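PDB 3E13: putative iron-uptake ABC transport system,periplasmic iron-binding protein from Campylobacter jejuni, which binds ferric iron between its two lobes and probably delivers it in the periplasm to an ABC transporter for iron uptake. Local coordinates for residues Glu255-Ser259 and Pro260-Lys264; Pro274-Asn277 and Asp278-Leu281; Ile305-Ala308 and Val309-Asp313. All blocks are in the same frame, centred on the assembly; numbering follows the deposited sequence.

Overall arrangement
The three contacts are all local and follow one another along the last quarter of the chain, so none encloses or crosses another. Contact 1 (255-264) closes the kink where helix 247-257 gives way to helix 260-268. The chain then passes through the short strand 273-274, and contact 2 (274-281) closes the loop that runs on to helix 283-288. These two touch: the amide of Gln263 reaches the 274-281 loop, and Lys264 NZ meets Glu280 O at 2.8 Å, tying the second helix to the loop that follows it. Contact 3 (305-313), two turns of helix 305-315, lies on the opposite side of the chain's centre, its centre about 34 Å from that of contact 1.

Contact 1: residues Glu255-Ser259 and Pro260-Lys264; sequences EFMLS and PEIQK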
ATOM      1  N   GLU A 255      -1.532  -4.472 -18.922  1.00  8.70           N
ATOM      2  CA  GLU A 255      -0.276  -4.167 -19.612  1.00  9.49           C
ATOM      3  C   GLU A 255      -0.018  -2.669 -19.657  1.00  9.33           C
ATOM      4  O   GLU A 255       1.128  -2.230 -19.461  1.00 10.72           O
ATOM      5  CB  GLU A 255      -0.258  -4.799 -21.007  1.00  9.80           C
ATOM      6  CG  GLU A 255      -0.216  -6.316 -20.950  1.00 10.15           C
ATOM      7  CD  GLU A 255      -0.254  -7.004 -22.289  1.00 13.50           C
ATOM      8  OE1 GLU A 255      -0.424  -6.317 -23.366  1.00 16.62           O
ATOM      9  OE2 GLU A 255      -0.038  -8.234 -22.306  1.00 12.73           O
ATOM     10  N   PHE A 256      -1.057  -1.891 -19.885  1.00  9.96           N
ATOM     11  CA  PHE A 256      -0.946  -0.444 -19.937  1.00  9.86           C
ATOM     12  C   PHE A 256      -0.406   0.110 -18.597  1.00  9.57           C
ATOM     13  O   PHE A 256       0.389   1.053 -18.570  1.00 10.28           O
ATOM     14  CB  PHE A 256      -2.329   0.122 -20.269  1.00  9.78           C
ATOM     15  CG  PHE A 256      -2.366   1.607 -20.465  1.00 11.38           C
ATOM     16  CD1 PHE A 256      -1.825   2.184 -21.607  1.00 14.48           C
ATOM     17  CD2 PHE A 256      -2.956   2.434 -19.516  1.00 12.45           C
ATOM     18  CE1 PHE A 256      -1.895   3.573 -21.819  1.00 14.21           C
ATOM     19  CE2 PHE A 256      -3.004   3.842 -19.732  1.00 13.58           C
ATOM     20  CZ  PHE A 256      -2.453   4.376 -20.879  1.00 14.58           C
ATOM     21  N   MET A 257      -0.799  -0.493 -17.482  1.00  8.49           N
ATOM     22  CA  MET A 257      -0.326  -0.037 -16.172  1.00  9.76           C
ATOM     23  C   MET A 257       1.185  -0.232 -15.999  1.00  9.28           C
ATOM     24  O   MET A 257       1.786   0.475 -15.194  1.00  9.38           O
ATOM     25  CB  MET A 257      -1.040  -0.756 -15.049  1.00  9.10           C
ATOM     26  CG  MET A 257      -2.533  -0.392 -14.864  1.00 11.24           C
ATOM     27  SD  MET A 257      -2.863   1.336 -14.774  1.00 11.43           S
ATOM     28  CE  MET A 257      -1.930   1.746 -13.348  1.00 12.24           C
ATOM     29  N   LEU A 258       1.795  -1.130 -16.757  1.00  8.85           N
ATOM     30  CA  LEU A 258       3.258  -1.334 -16.712  1.00  8.84           C
ATOM     31  C   LEU A 258       3.972  -0.643 -17.851  1.00  9.37           C
ATOM     32  O   LEU A 258       5.174  -0.859 -18.034  1.00  8.94           O
ATOM     33  CB  LEU A 258       3.604  -2.842 -16.641  1.00 10.62           C
ATOM     34  CG  LEU A 258       3.724  -3.478 -15.264  1.00 11.39           C
ATOM     35  CD1 LEU A 258       4.920  -2.949 -14.500  1.00 13.87           C
ATOM     36  CD2 LEU A 258       2.418  -3.310 -14.498  1.00 10.73           C
ATOM     37  N   SER A 259       3.253   0.147 -18.644  1.00  9.06           N
ATOM     38  CA  SER A 259       3.896   0.864 -19.768  1.00  9.24           C
ATOM     39  C   SER A 259       4.787   1.987 -19.252  1.00  9.33           C
ATOM     40  O   SER A 259       4.625   2.462 -18.156  1.00  9.25           O
ATOM     41  CB  SER A 259       2.837   1.401 -20.719  1.00  9.71           C
ATOM     42  OG  SER A 259       2.042   2.415 -20.167  1.00  9.87           O
ATOM     43  N   PRO A 260       5.789   2.376 -20.044  1.00  9.75           N
ATOM     44  CA  PRO A 260       6.711   3.436 -19.640  1.00  9.97           C
ATOM     45  C   PRO A 260       6.072   4.712 -19.170  1.00 10.82           C
ATOM     46  O   PRO A 260       6.469   5.207 -18.092  1.00 10.92           O
ATOM     47  CB  PRO A 260       7.548   3.643 -20.905  1.00 10.15           C
ATOM     48  CG  PRO A 260       7.524   2.293 -21.578  1.00  9.31           C
ATOM     49  CD  PRO A 260       6.141   1.751 -21.332  1.00 10.55           C
ATOM     50  N   GLU A 261       5.081   5.225 -19.907  1.00 11.32           N
ATOM     51  CA  GLU A 261       4.450   6.480 -19.559  1.00 12.05           C
ATOM     52  C   GLU A 261       3.677   6.404 -18.254  1.00 10.72           C
ATOM     53  O   GLU A 261       3.736   7.323 -17.455  1.00 11.06           O
ATOM     54  CB  GLU A 261       3.546   7.043 -20.688  1.00 13.12           C
ATOM     55  CG  GLU A 261       2.941   8.388 -20.312  1.00 16.87           C
ATOM     56  CD  GLU A 261       2.171   9.112 -21.400  1.00 22.83           C
ATOM     57  OE1 GLU A 261       1.776   8.484 -22.394  1.00 24.01           O
ATOM     58  OE2 GLU A 261       2.007  10.362 -21.236  1.00 25.08           O
ATOM     59  N   ILE A 262       3.018   5.273 -18.025  1.00 10.57           N
ATOM     60  CA  ILE A 262       2.160   5.158 -16.870  1.00 10.01           C
ATOM     61  C   ILE A 262       3.001   4.914 -15.608  1.00 10.10           C
ATOM     62  O   ILE A 262       2.705   5.472 -14.542  1.00  9.12           O
ATOM     63  CB  ILE A 262       1.125   4.064 -17.102  1.00 10.49           C
ATOM     64  CG1 ILE A 262       0.282   4.407 -18.325  1.00 12.35           C
ATOM     65  CG2 ILE A 262       0.256   3.871 -15.887  1.00  9.97           C
ATOM     66  CD1 ILE A 262      -0.485   5.788 -18.226  1.00 11.61           C
ATOM     67  N   GLN A 263       4.060   4.115 -15.731  1.00  9.24           N
ATOM     68  CA  GLN A 263       4.962   3.921 -14.615  1.00  9.21           C
ATOM     69  C   GLN A 263       5.627   5.229 -14.227  1.00 10.11           C
ATOM     70  O   GLN A 263       5.833   5.514 -13.051  1.00  9.57           O
ATOM     71  CB  GLN A 263       5.974   2.831 -14.930  1.00  9.10           C
ATOM     72  CG  GLN A 263       5.320   1.467 -15.030  1.00  9.21           C
ATOM     73  CD  GLN A 263       5.213   0.813 -13.694  1.00  8.47           C
ATOM     74  OE1 GLN A 263       6.210   0.637 -13.009  1.00 10.34           O
ATOM     75  NE2 GLN A 263       3.995   0.516 -13.283  1.00  8.34           N
ATOM     76  N   LYS A 264       5.948   6.058 -15.229  1.00 10.24           N
ATOM     77  CA  LYS A 264       6.487   7.385 -14.940  1.00 10.80           C
ATOM     78  C   LYS A 264       5.459   8.290 -14.201  1.00 10.82           C
ATOM     79  O   LYS A 264       5.819   8.987 -13.255  1.00 10.98           O
ATOM     80  CB  LYS A 264       7.034   8.056 -16.208  1.00 11.99           C
ATOM     81  CG  LYS A 264       7.879   9.331 -15.852  1.00 14.18           C
ATOM     82  CD  LYS A 264       8.906   9.119 -14.729  1.00 17.93           C
ATOM     83  CE  LYS A 264      10.083  10.100 -14.780  1.00 19.79           C
ATOM     84  NZ  LYS A 264      10.643  10.345 -13.455  1.00 19.76           N
TER
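Leu258 and Gln263 bring their CA atoms to 5.9 Å across a helix-to-helix kink, in which helix 247-257 passes through Leu258 and Ser259 into helix 260-268, with Ser259 at the N-cap position and Pro260 in the first turn. Ser259 O accepts Gln263 N at 3.0 Å and, weakly, Ile262 N. The side chain of Ser259 turns to the preceding helix: OG donates to Phe256 O at 2.7 Å, in the carbonyl plane and on a lone pair, while Ser259 N reaches the same oxygen. One carbonyl of the departing helix thus receives two donors from the residue at the N-cap position of the next.

Ile262 packs back on the preceding helix with both of its branches. Its CG1 lies over one face of the Phe256 ring, 3.8 Å from the centroid, a CH-pi contact, and its CD1 comes to 3.5 Å from Phe256 CE2. The ring is placed there with CG anti to the backbone N (chi1 -176°), and Phe22 meets it edge-to-face. From the other branch, Ile262 CG2 rests 4.0 Å from Met257 CE, and Ile18 of helix 14-26 packs against both residues.

Gln263, bent at chi2, turns its amide back to the departing helix. Its OE1 accepts the backbone N-H groups of Ile275 and Arg276, NE2 also donates to Ile99 O, and the NE2 bond to Met257 O spans 2.9 Å at an N-H...O angle of 164°.

Contact 2: residues Pro274-Asn277 and Asp278-Leu281; sequences PIRN and DVEL
Arg276 starts with CG beside its backbone N, runs straight through chi2 and then bends at chi3 (68°), while Asp278 sets its CG between its own backbone N and carbonyl carbon (chi1 67°); together these turns bring guanidinium and carboxylate edge to edge across Asn277. The grip is side-on and bidentate. Arg276 NE donates to Asp278 OD2 at 2.9 Å, almost perfectly straight at 178°, and Arg276 NH2 donates to Asp278 OD1, also at 2.9 Å. Each oxygen uses its syn lone pair, and the two planes are nearly coplanar.

Next to the salt bridge, Val279 CG2 touches the aliphatic part of the arginine, 3.9 Å from Arg276 CB, the two side chains crossing at about a right angle. At the start of the segment, Pro274 packs on two residues: its CB lies 4.1 Å from Val279 CB, and its CD presses on Leu281 CD2 at 3.4 Å, tighter than usual for two carbons. A water bridges two backbone carbonyls, donating to Arg276 O at 2.6 Å and to Val279 O at 2.7 Å.

The loop links strand 273-274 to helix 283-288 and packs on helix 260-268, and Arg276 NH1 donates to Leu258 O in the turn just before that helix. Phe84 adds a cation-pi contact to the guanidinium. With two nitrogens tied to one carboxylate and the third to a backbone oxygen, the guanidinium is fixed in rotation, and its positive charge probably stays balanced by Asp278 close to the protein surface.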
ATOM      1  N   PRO A 274       8.225   2.857  -8.977  1.00  8.60           N
ATOM      2  CA  PRO A 274       7.851   2.021 -10.130  1.00  8.68           C
ATOM      3  C   PRO A 274       8.251   0.577  -9.954  1.00  8.15           C
ATOM      4  O   PRO A 274       9.255   0.264  -9.283  1.00  9.69           O
ATOM      5  CB  PRO A 274       8.672   2.597 -11.280  1.00 11.12           C
ATOM      6  CG  PRO A 274       9.838   3.254 -10.602  1.00 13.63           C
ATOM      7  CD  PRO A 274       9.303   3.809  -9.313  1.00  8.88           C
ATOM      8  N   ILE A 275       7.529  -0.312 -10.630  1.00  9.33           N
ATOM      9  CA  ILE A 275       7.957  -1.705 -10.736  1.00  9.17           C
ATOM     10  C   ILE A 275       9.046  -1.836 -11.792  1.00 10.00           C
ATOM     11  O   ILE A 275      10.007  -2.568 -11.586  1.00 11.88           O
ATOM     12  CB  ILE A 275       6.760  -2.592 -11.070  1.00 10.03           C
ATOM     13  CG1 ILE A 275       5.800  -2.541  -9.904  1.00 10.37           C
ATOM     14  CG2 ILE A 275       7.187  -4.026 -11.414  1.00 11.59           C
ATOM     15  CD1 ILE A 275       6.260  -3.148  -8.626  1.00 11.77           C
ATOM     16  N   ARG A 276       8.914  -1.134 -12.895  1.00 11.41           N
ATOM     17  CA  ARG A 276       9.903  -1.256 -13.963  1.00 11.88           C
ATOM     18  C   ARG A 276      11.225  -0.731 -13.492  1.00 12.00           C
ATOM     19  O   ARG A 276      11.290   0.308 -12.804  1.00 11.50           O
ATOM     20  CB  ARG A 276       9.481  -0.439 -15.180  1.00 12.39           C
ATOM     21  CG  ARG A 276       8.270  -0.846 -15.911  1.00 12.23           C
ATOM     22  CD  ARG A 276       7.964   0.053 -17.077  1.00 10.33           C
ATOM     23  NE  ARG A 276       8.985  -0.080 -18.141  1.00 10.49           N
ATOM     24  CZ  ARG A 276       8.781  -0.569 -19.369  1.00 11.53           C
ATOM     25  NH1 ARG A 276       7.595  -1.014 -19.753  1.00 11.27           N
ATOM     26  NH2 ARG A 276       9.819  -0.592 -20.226  1.00  9.88           N
ATOM     27  N   ASN A 277      12.301  -1.395 -13.964  1.00 11.85           N
ATOM     28  CA  ASN A 277      13.640  -1.024 -13.590  1.00 12.05           C
ATOM     29  C   ASN A 277      14.313  -0.033 -14.530  1.00 12.02           C
ATOM     30  O   ASN A 277      15.498   0.298 -14.342  1.00 14.33           O
ATOM     31  CB  ASN A 277      14.547  -2.229 -13.365  1.00 11.61           C
ATOM     32  CG  ASN A 277      14.902  -2.992 -14.648  1.00 13.48           C
ATOM     33  OD1 ASN A 277      14.590  -2.585 -15.762  1.00 16.08           O
ATOM     34  ND2 ASN A 277      15.567  -4.134 -14.466  1.00 17.95           N
ATOM     35  N   ASP A 278      13.565   0.490 -15.477  1.00 10.20           N
ATOM     36  CA  ASP A 278      14.052   1.481 -16.440  1.00 10.49           C
ATOM     37  C   ASP A 278      13.302   2.836 -16.387  1.00 10.30           C
ATOM     38  O   ASP A 278      13.355   3.638 -17.317  1.00 11.29           O
ATOM     39  CB  ASP A 278      14.021   0.872 -17.849  1.00 10.41           C
ATOM     40  CG  ASP A 278      12.634   0.608 -18.336  1.00 12.44           C
ATOM     41  OD1 ASP A 278      12.469   0.217 -19.510  1.00 11.82           O
ATOM     42  OD2 ASP A 278      11.658   0.803 -17.580  1.00 11.25           O
ATOM     43  N   VAL A 279      12.622   3.086 -15.274  1.00 10.73           N
ATOM     44  CA  VAL A 279      11.909   4.322 -15.058  1.00 10.20           C
ATOM     45  C   VAL A 279      12.567   5.083 -13.888  1.00 10.99           C
ATOM     46  O   VAL A 279      12.593   4.601 -12.762  1.00 11.31           O
ATOM     47  CB  VAL A 279      10.426   4.043 -14.718  1.00  9.55           C
ATOM     48  CG1 VAL A 279       9.714   5.340 -14.391  1.00 11.09           C
ATOM     49  CG2 VAL A 279       9.727   3.373 -15.881  1.00  9.78           C
ATOM     50  N   GLU A 280      13.133   6.226 -14.168  1.00 12.00           N
ATOM     51  CA  GLU A 280      13.740   7.079 -13.143  1.00 12.71           C
ATOM     52  C   GLU A 280      12.722   7.506 -12.107  1.00 11.78           C
ATOM     53  O   GLU A 280      11.585   7.872 -12.430  1.00 11.86           O
ATOM     54  CB  GLU A 280      14.390   8.304 -13.780  1.00 14.66           C
ATOM     55  CG  GLU A 280      15.669   7.958 -14.534  1.00 19.93           C
ATOM     56  CD  GLU A 280      16.901   7.824 -13.661  1.00 26.11           C
ATOM     57  OE1 GLU A 280      16.831   8.254 -12.474  1.00 30.46           O
ATOM     58  OE2 GLU A 280      17.979   7.351 -14.181  1.00 27.76           O
ATOM     59  N   LEU A 281      13.154   7.510 -10.858  1.00 12.35           N
ATOM     60  CA  LEU A 281      12.343   8.039  -9.770  1.00 11.53           C
ATOM     61  C   LEU A 281      12.121   9.533  -9.942  1.00 11.78           C
ATOM     62  O   LEU A 281      12.943  10.235 -10.474  1.00 11.07           O
ATOM     63  CB  LEU A 281      12.979   7.748  -8.407  1.00 12.24           C
ATOM     64  CG  LEU A 281      13.286   6.313  -8.074  1.00 14.01           C
ATOM     65  CD1 LEU A 281      13.912   6.198  -6.714  1.00 13.62           C
ATOM     66  CD2 LEU A 281      12.060   5.423  -8.214  1.00 16.39           C
TER
HETATM   67  O   HOH W   1      13.004   2.075 -12.031  1.00 22.87           O

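Contact 3: residues Ile305-Ala308 and Val309-Asp313; sequences IKEA and VKIYD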
ATOM      1  N   ILE A 305      -2.182 -13.241   6.684  1.00 10.53           N
ATOM      2  CA  ILE A 305      -3.171 -12.202   6.830  1.00 10.79           C
ATOM      3  C   ILE A 305      -4.308 -12.596   7.777  1.00 10.73           C
ATOM      4  O   ILE A 305      -4.760 -11.755   8.549  1.00 10.98           O
ATOM      5  CB  ILE A 305      -3.726 -11.687   5.458  1.00 11.13           C
ATOM      6  CG1 ILE A 305      -4.405 -10.343   5.614  1.00 14.89           C
ATOM      7  CG2 ILE A 305      -4.597 -12.737   4.764  1.00 11.64           C
ATOM      8  CD1 ILE A 305      -3.437  -9.185   5.983  1.00 15.77           C
ATOM      9  N   LYS A 306      -4.753 -13.849   7.724  1.00 11.30           N
ATOM     10  CA  LYS A 306      -5.877 -14.251   8.583  1.00 11.13           C
ATOM     11  C   LYS A 306      -5.503 -14.117  10.055  1.00 11.24           C
ATOM     12  O   LYS A 306      -6.296 -13.657  10.872  1.00 11.32           O
ATOM     13  CB  LYS A 306      -6.289 -15.661   8.240  1.00 11.33           C
ATOM     14  CG  LYS A 306      -6.954 -15.817   6.911  1.00 14.59           C
ATOM     15  CD  LYS A 306      -7.139 -17.291   6.608  1.00 19.25           C
ATOM     16  CE  LYS A 306      -7.522 -17.644   5.215  1.00 24.22           C
ATOM     17  NZ  LYS A 306      -7.624 -19.196   5.219  1.00 25.93           N
ATOM     18  N   GLU A 307      -4.297 -14.547  10.404  1.00 10.70           N
ATOM     19  CA  GLU A 307      -3.831 -14.495  11.776  1.00 10.01           C
ATOM     20  C   GLU A 307      -3.598 -13.048  12.235  1.00 10.79           C
ATOM     21  O   GLU A 307      -3.878 -12.689  13.359  1.00 10.55           O
ATOM     22  CB  GLU A 307      -2.553 -15.331  11.930  1.00 10.41           C
ATOM     23  CG  GLU A 307      -2.110 -15.400  13.388  1.00 12.01           C
ATOM     24  CD  GLU A 307      -0.989 -16.387  13.621  1.00 13.46           C
ATOM     25  OE1 GLU A 307      -0.125 -16.558  12.745  1.00 17.13           O
ATOM     26  OE2 GLU A 307      -0.968 -17.039  14.695  1.00 15.65           O
ATOM     27  N   ALA A 308      -3.111 -12.182  11.336  1.00 10.11           N
ATOM     28  CA  ALA A 308      -2.965 -10.770  11.663  1.00 10.12           C
ATOM     29  C   ALA A 308      -4.292 -10.156  12.074  1.00  8.89           C
ATOM     30  O   ALA A 308      -4.344  -9.425  13.049  1.00 10.30           O
ATOM     31  CB  ALA A 308      -2.415 -10.012  10.449  1.00 10.47           C
ATOM     32  N   VAL A 309      -5.353 -10.424  11.329  1.00 10.29           N
ATOM     33  CA  VAL A 309      -6.682  -9.938  11.673  1.00 10.76           C
ATOM     34  C   VAL A 309      -7.068 -10.371  13.103  1.00 11.15           C
ATOM     35  O   VAL A 309      -7.498  -9.575  13.924  1.00 11.12           O
ATOM     36  CB  VAL A 309      -7.736 -10.400  10.624  1.00 12.52           C
ATOM     37  CG1 VAL A 309      -9.179 -10.151  11.133  1.00 12.15           C
ATOM     38  CG2 VAL A 309      -7.477  -9.726   9.308  1.00 12.31           C
ATOM     39  N   LYS A 310      -6.865 -11.650  13.383  1.00 10.93           N
ATOM     40  CA  LYS A 310      -7.232 -12.218  14.686  1.00 11.65           C
ATOM     41  C   LYS A 310      -6.419 -11.600  15.810  1.00 11.26           C
ATOM     42  O   LYS A 310      -6.940 -11.323  16.871  1.00 11.47           O
ATOM     43  CB  LYS A 310      -7.099 -13.724  14.653  1.00 11.87           C
ATOM     44  CG  LYS A 310      -8.268 -14.374  13.964  1.00 15.21           C
ATOM     45  CD  LYS A 310      -7.954 -15.788  13.632  1.00 18.67           C
ATOM     46  CE  LYS A 310      -9.191 -16.515  13.118  1.00 22.33           C
ATOM     47  NZ  LYS A 310      -8.900 -17.884  12.652  1.00 22.43           N
ATOM     48  N   ILE A 311      -5.132 -11.373  15.577  1.00 10.10           N
ATOM     49  CA  ILE A 311      -4.327 -10.735  16.586  1.00 10.78           C
ATOM     50  C   ILE A 311      -4.744  -9.328  16.882  1.00 10.88           C
ATOM     51  O   ILE A 311      -4.861  -8.959  18.062  1.00 11.37           O
ATOM     52  CB  ILE A 311      -2.844 -10.815  16.203  1.00  9.18           C
ATOM     53  CG1 ILE A 311      -2.371 -12.256  16.275  1.00 12.74           C
ATOM     54  CG2 ILE A 311      -1.948  -9.879  17.087  1.00  9.94           C
ATOM     55  CD1 ILE A 311      -0.866 -12.435  15.880  1.00 11.75           C
ATOM     56  N   TYR A 312      -5.004  -8.505  15.862  1.00 10.25           N
ATOM     57  CA  TYR A 312      -5.430  -7.172  16.145  1.00 10.61           C
ATOM     58  C   TYR A 312      -6.773  -7.212  16.923  1.00 13.09           C
ATOM     59  O   TYR A 312      -6.956  -6.400  17.837  1.00 13.35           O
ATOM     60  CB  TYR A 312      -5.643  -6.406  14.848  1.00 10.62           C
ATOM     61  CG  TYR A 312      -4.421  -5.721  14.260  1.00  8.92           C
ATOM     62  CD1 TYR A 312      -4.172  -5.775  12.884  1.00 10.06           C
ATOM     63  CD2 TYR A 312      -3.591  -4.933  15.029  1.00 10.61           C
ATOM     64  CE1 TYR A 312      -3.082  -5.082  12.318  1.00  7.93           C
ATOM     65  CE2 TYR A 312      -2.486  -4.252  14.449  1.00 10.21           C
ATOM     66  CZ  TYR A 312      -2.256  -4.330  13.119  1.00  9.38           C
ATOM     67  OH  TYR A 312      -1.201  -3.615  12.570  1.00  8.68           O
ATOM     68  N   ASP A 313      -7.679  -8.097  16.526  1.00 14.72           N
ATOM     69  CA  ASP A 313      -9.018  -8.204  17.141  1.00 16.85           C
ATOM     70  C   ASP A 313      -8.825  -8.581  18.629  1.00 18.02           C
ATOM     71  O   ASP A 313      -9.481  -8.017  19.503  1.00 18.56           O
ATOM     72  CB  ASP A 313      -9.899  -9.276  16.445  1.00 17.33           C
ATOM     73  CG  ASP A 313     -10.516  -8.851  15.103  1.00 22.72           C
ATOM     74  OD1 ASP A 313     -10.368  -7.696  14.611  1.00 23.35           O
ATOM     75  OD2 ASP A 313     -11.199  -9.684  14.419  1.00 24.38           O
TER
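Glu307 O accepts Ile311 N at 2.9 Å, the shortest of four successive i to i+4 hydrogen bonds in helix 305-315. Ile311 also lays its side chain against that carbonyl: CG1 sits beside the backbone N, anti to the carbonyl carbon (chi1 -68°), which brings it to 3.3 Å from Glu307 O. Its CD1 then meets Glu307 CG at 4.1 Å, the two side chains slanting across each other one turn apart.

On the next carbonyl, Ala308 O accepts Tyr312 N at 3.0 Å, and Tyr312 CD1 stands 3.7 Å from the same oxygen. The small Ala308 is buried, as is the tyrosine. The phenol end is held elsewhere: Tyr312 OH bonds to Ser144 O of helix 142-155, while Phe317 meets the ring edge-to-face.

The two preceding carbonyls repeat the pattern. Val309 N donates to Ile305 O at 3.1 Å, and Val309 CG2 lies beside that oxygen. Lys310 N bonds to Lys306 O over a longer 3.3 Å, with the start of the lysine chain passing alongside the carbonyl.

Ile311 packs on Ala160 and Ala164 of helix 157-170, and Glu307 on Ile152 of helix 142-155. Helix 142-155 also contains the iron ligand Tyr143, about 8 Å from Tyr312 between side chains. The arrangement is that of a regular amphipathic alpha-helix, packed by its buried face on two helices of a periplasmic binding protein.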